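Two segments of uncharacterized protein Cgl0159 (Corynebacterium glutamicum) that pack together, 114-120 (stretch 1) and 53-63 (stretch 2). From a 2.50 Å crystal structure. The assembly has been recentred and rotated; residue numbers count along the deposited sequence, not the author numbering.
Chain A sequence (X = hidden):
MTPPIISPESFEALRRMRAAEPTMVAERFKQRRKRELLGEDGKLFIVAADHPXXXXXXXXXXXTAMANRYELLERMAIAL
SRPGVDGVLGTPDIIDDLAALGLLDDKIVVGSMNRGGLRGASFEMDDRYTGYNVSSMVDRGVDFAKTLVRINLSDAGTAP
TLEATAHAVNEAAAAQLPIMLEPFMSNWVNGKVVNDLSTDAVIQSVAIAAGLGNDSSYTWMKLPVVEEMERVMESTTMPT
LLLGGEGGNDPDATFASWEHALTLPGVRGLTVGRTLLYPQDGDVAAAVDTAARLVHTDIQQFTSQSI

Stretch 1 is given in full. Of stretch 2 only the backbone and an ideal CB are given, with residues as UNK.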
# COMPACT_ATOMS: atom_id res chain seq x y z
N ASN A 114 10.19 -11.32 -11.99
CA ASN A 114 8.96 -10.67 -12.42
C ASN A 114 8.44 -11.04 -13.81
O ASN A 114 9.15 -10.96 -14.80
CB ASN A 114 9.10 -9.14 -12.31
CG ASN A 114 10.20 -8.58 -13.20
OD1 ASN A 114 10.13 -7.42 -13.62
ND2 ASN A 114 11.21 -9.39 -13.49
N ARG A 115 7.16 -11.41 -13.86
CA ARG A 115 6.49 -11.81 -15.09
C ARG A 115 5.12 -11.13 -15.23
O ARG A 115 4.36 -11.45 -16.14
CB ARG A 115 6.29 -13.32 -15.10
CG ARG A 115 7.41 -14.15 -15.74
CD ARG A 115 8.59 -13.30 -16.15
NE ARG A 115 9.19 -13.77 -17.39
CZ ARG A 115 9.93 -13.01 -18.19
NH1 ARG A 115 10.15 -11.74 -17.88
NH2 ARG A 115 10.44 -13.51 -19.30
N GLY A 116 4.84 -10.18 -14.34
CA GLY A 116 3.56 -9.48 -14.36
C GLY A 116 3.19 -8.77 -15.65
O GLY A 116 2.02 -8.78 -16.05
N GLY A 117 4.17 -8.14 -16.29
CA GLY A 117 3.91 -7.43 -17.53
C GLY A 117 3.70 -8.39 -18.69
O GLY A 117 4.55 -8.52 -19.56
N LEU A 118 2.54 -9.05 -18.69
CA LEU A 118 2.20 -10.02 -19.72
C LEU A 118 2.24 -9.47 -21.14
O LEU A 118 1.87 -8.32 -21.39
CB LEU A 118 0.81 -10.60 -19.44
CG LEU A 118 0.64 -11.33 -18.11
CD1 LEU A 118 -0.80 -11.80 -17.97
CD2 LEU A 118 1.60 -12.51 -18.03
N ARG A 119 2.68 -10.30 -22.07
CA ARG A 119 2.75 -9.90 -23.46
C ARG A 119 1.36 -9.55 -23.98
O ARG A 119 0.41 -10.32 -23.82
CB ARG A 119 3.33 -11.03 -24.31
CG ARG A 119 3.53 -10.64 -25.75
CD ARG A 119 3.81 -11.85 -26.62
NE ARG A 119 4.19 -11.45 -27.97
CZ ARG A 119 3.80 -12.09 -29.07
NH1 ARG A 119 3.02 -13.16 -28.97
NH2 ARG A 119 4.20 -11.67 -30.26
N GLY A 120 1.24 -8.37 -24.60
CA GLY A 120 -0.03 -7.95 -25.15
C GLY A 120 -1.00 -7.32 -24.17
O GLY A 120 -2.12 -6.97 -24.54
N UNK A 53 5.81 -18.09 -18.76
CA UNK A 53 5.20 -17.45 -17.60
C UNK A 53 4.79 -16.00 -17.84
O UNK A 53 3.97 -15.45 -17.11
CB UNK A 53 6.17 -17.51 -16.42
N UNK A 54 5.36 -15.39 -18.88
CA UNK A 54 5.04 -14.01 -19.19
C UNK A 54 4.00 -13.95 -20.32
O UNK A 54 3.68 -12.87 -20.82
CB UNK A 54 6.31 -13.24 -19.58
N UNK A 55 3.49 -15.12 -20.70
CA UNK A 55 2.50 -15.19 -21.75
C UNK A 55 3.09 -15.04 -23.15
O UNK A 55 2.40 -14.61 -24.08
CB UNK A 55 1.44 -14.11 -21.52
N UNK A 56 4.36 -15.40 -23.30
CA UNK A 56 5.03 -15.30 -24.60
C UNK A 56 5.54 -16.65 -25.09
O UNK A 56 6.66 -17.05 -24.78
CB UNK A 56 6.19 -14.31 -24.52
N UNK A 57 4.71 -17.35 -25.86
CA UNK A 57 5.08 -18.67 -26.38
C UNK A 57 5.68 -18.65 -27.79
O UNK A 57 6.10 -19.69 -28.29
CB UNK A 57 3.85 -19.57 -26.38
N UNK A 58 5.73 -17.49 -28.43
CA UNK A 58 6.23 -17.42 -29.81
C UNK A 58 7.75 -17.46 -30.04
O UNK A 58 8.54 -17.13 -29.17
CB UNK A 58 5.70 -16.13 -30.43
N UNK A 59 8.12 -17.88 -31.25
CA UNK A 59 9.51 -17.96 -31.71
C UNK A 59 9.54 -17.59 -33.20
O UNK A 59 10.48 -16.98 -33.69
CB UNK A 59 10.09 -19.35 -31.48
N UNK A 60 8.47 -17.97 -33.90
CA UNK A 60 8.31 -17.70 -35.32
C UNK A 60 6.98 -18.37 -35.58
O UNK A 60 6.27 -18.16 -36.58
CB UNK A 60 9.45 -18.22 -36.19
N UNK A 61 6.65 -19.21 -34.60
CA UNK A 61 5.45 -20.01 -34.50
C UNK A 61 4.77 -19.44 -33.24
O UNK A 61 5.33 -19.54 -32.15
CB UNK A 61 5.74 -21.51 -34.41
N UNK A 62 3.60 -18.84 -33.40
CA UNK A 62 2.89 -18.27 -32.26
C UNK A 62 2.52 -19.31 -31.21
O UNK A 62 3.27 -19.56 -30.27
CB UNK A 62 1.62 -17.56 -32.74
N UNK A 63 1.34 -19.89 -31.37
CA UNK A 63 0.82 -20.90 -30.45
C UNK A 63 1.87 -21.90 -30.03
O UNK A 63 2.47 -21.76 -28.97
CB UNK A 63 -0.36 -21.64 -31.09

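At position 53 the backbone is in a 3-10 segment, and CA-to-CB points sideways to stretch 1. The ideal CB lies 3.6 Å from Arg-115 CG, so a small side chain already makes contact with the aliphatic part of that arginine; alanine or serine would be natural candidates. The residue is Ala-53, whose CB packs 3.7 Å from Arg-115 CG.

Position 54 has the richest surroundings. Its carbonyl accepts a nearly straight hydrogen bond from the backbone of stretch 1, Arg-119 N to the O of 54 at 3.0 Å, and Leu-118 CA adds a CA-H...O contact to the same oxygen at 3.4 Å. The side chain starts sideways, 3.7 Å from Arg-115 NE at the ideal CB, with Gly-117 O and Leu-118 CD2 each 5.0 Å from that CB. A long chain ending in a donor, such as lysine, arginine or glutamine, could reach this acceptor oxygen. The residue is Arg-54: with chi1 and chi2 both t, it extends along stretch 1, and its NE gives a weak hydrogen bond to Gly-117 O (3.0 Å, bent to 125°). One face of its guanidinium lies over Arg-119 CA and Leu-118 C, while its CD sits over a face of the Arg-115 guanidinium, 3.7 Å from Arg-115 NH1. This is a contact of a methylene with a guanidinium face; the two guanidinium groups stay apart, Arg-54 CZ to Arg-115 CZ 6.0 Å.

At 55 phi is 77°, which favours glycine, with asparagine or aspartate as possible alternatives. A CB would point toward stretch 1, 3.8 Å from Leu-118 CD2 and 4.0 Å from Arg-119 N. Gly-55 is the residue, its O 3.7 Å from Arg-119 CB.

Position 56 points sideways, its ideal CB 4.0 Å from Arg-119 CD. Alanine, serine or valine could lie against this methylene; Ala-56 does so through its CB, also at 4.0 Å.

Position 57 finds nothing of stretch 1 near its CB, so many types are possible; it is Leu-57.

At 58 CA-to-CB points toward the end of Arg-119. A small residue would fit, and an acidic one could answer the charge. Ala-58 merely touches, CB to Arg-119 NH1 at 4.3 Å.

Positions 59, 60 and 61 are out of reach and unconstrained by this contact: Val-59, Gly-60 and Asp-61.

Position 62 starts sideways, and a polar or acidic chain could bring its end nearer Arg-119. Asn-62 brings OD1 to 4.2 Å from Arg-119 NH1, near the guanidinium plane but too far for a hydrogen bond. Position 63, out of reach, is Glu-63.

Stretch 2 53-63: ARGALAVGDNE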
# COMPACT_ATOMS: atom_id res chain seq x y z
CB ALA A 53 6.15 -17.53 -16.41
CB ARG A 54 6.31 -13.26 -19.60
CG ARG A 54 6.13 -11.77 -19.58
CD ARG A 54 7.34 -11.04 -20.12
NE ARG A 54 6.88 -9.88 -20.88
CZ ARG A 54 6.76 -9.85 -22.20
NH1 ARG A 54 7.08 -10.92 -22.92
NH2 ARG A 54 6.29 -8.77 -22.80
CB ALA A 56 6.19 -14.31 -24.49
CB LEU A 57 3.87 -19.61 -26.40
CG LEU A 57 3.07 -20.03 -25.16
CD1 LEU A 57 4.02 -20.36 -24.02
CD2 LEU A 57 2.12 -18.93 -24.76
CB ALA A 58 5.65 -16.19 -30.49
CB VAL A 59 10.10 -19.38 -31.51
CG1 VAL A 59 11.53 -19.42 -32.02
CG2 VAL A 59 10.07 -19.75 -30.03
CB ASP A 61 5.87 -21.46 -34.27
CG ASP A 61 4.76 -22.34 -33.74
OD1 ASP A 61 3.90 -21.84 -32.98
OD2 ASP A 61 4.75 -23.54 -34.07
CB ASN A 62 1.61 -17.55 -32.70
CG ASN A 62 1.87 -16.16 -33.22
OD1 ASN A 62 2.52 -15.35 -32.56
ND2 ASN A 62 1.34 -15.86 -34.40
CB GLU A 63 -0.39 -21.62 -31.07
CG GLU A 63 -0.20 -22.11 -32.51
CD GLU A 63 -1.44 -22.82 -33.04
OE1 GLU A 63 -1.78 -23.89 -32.50
OE2 GLU A 63 -2.07 -22.30 -33.99
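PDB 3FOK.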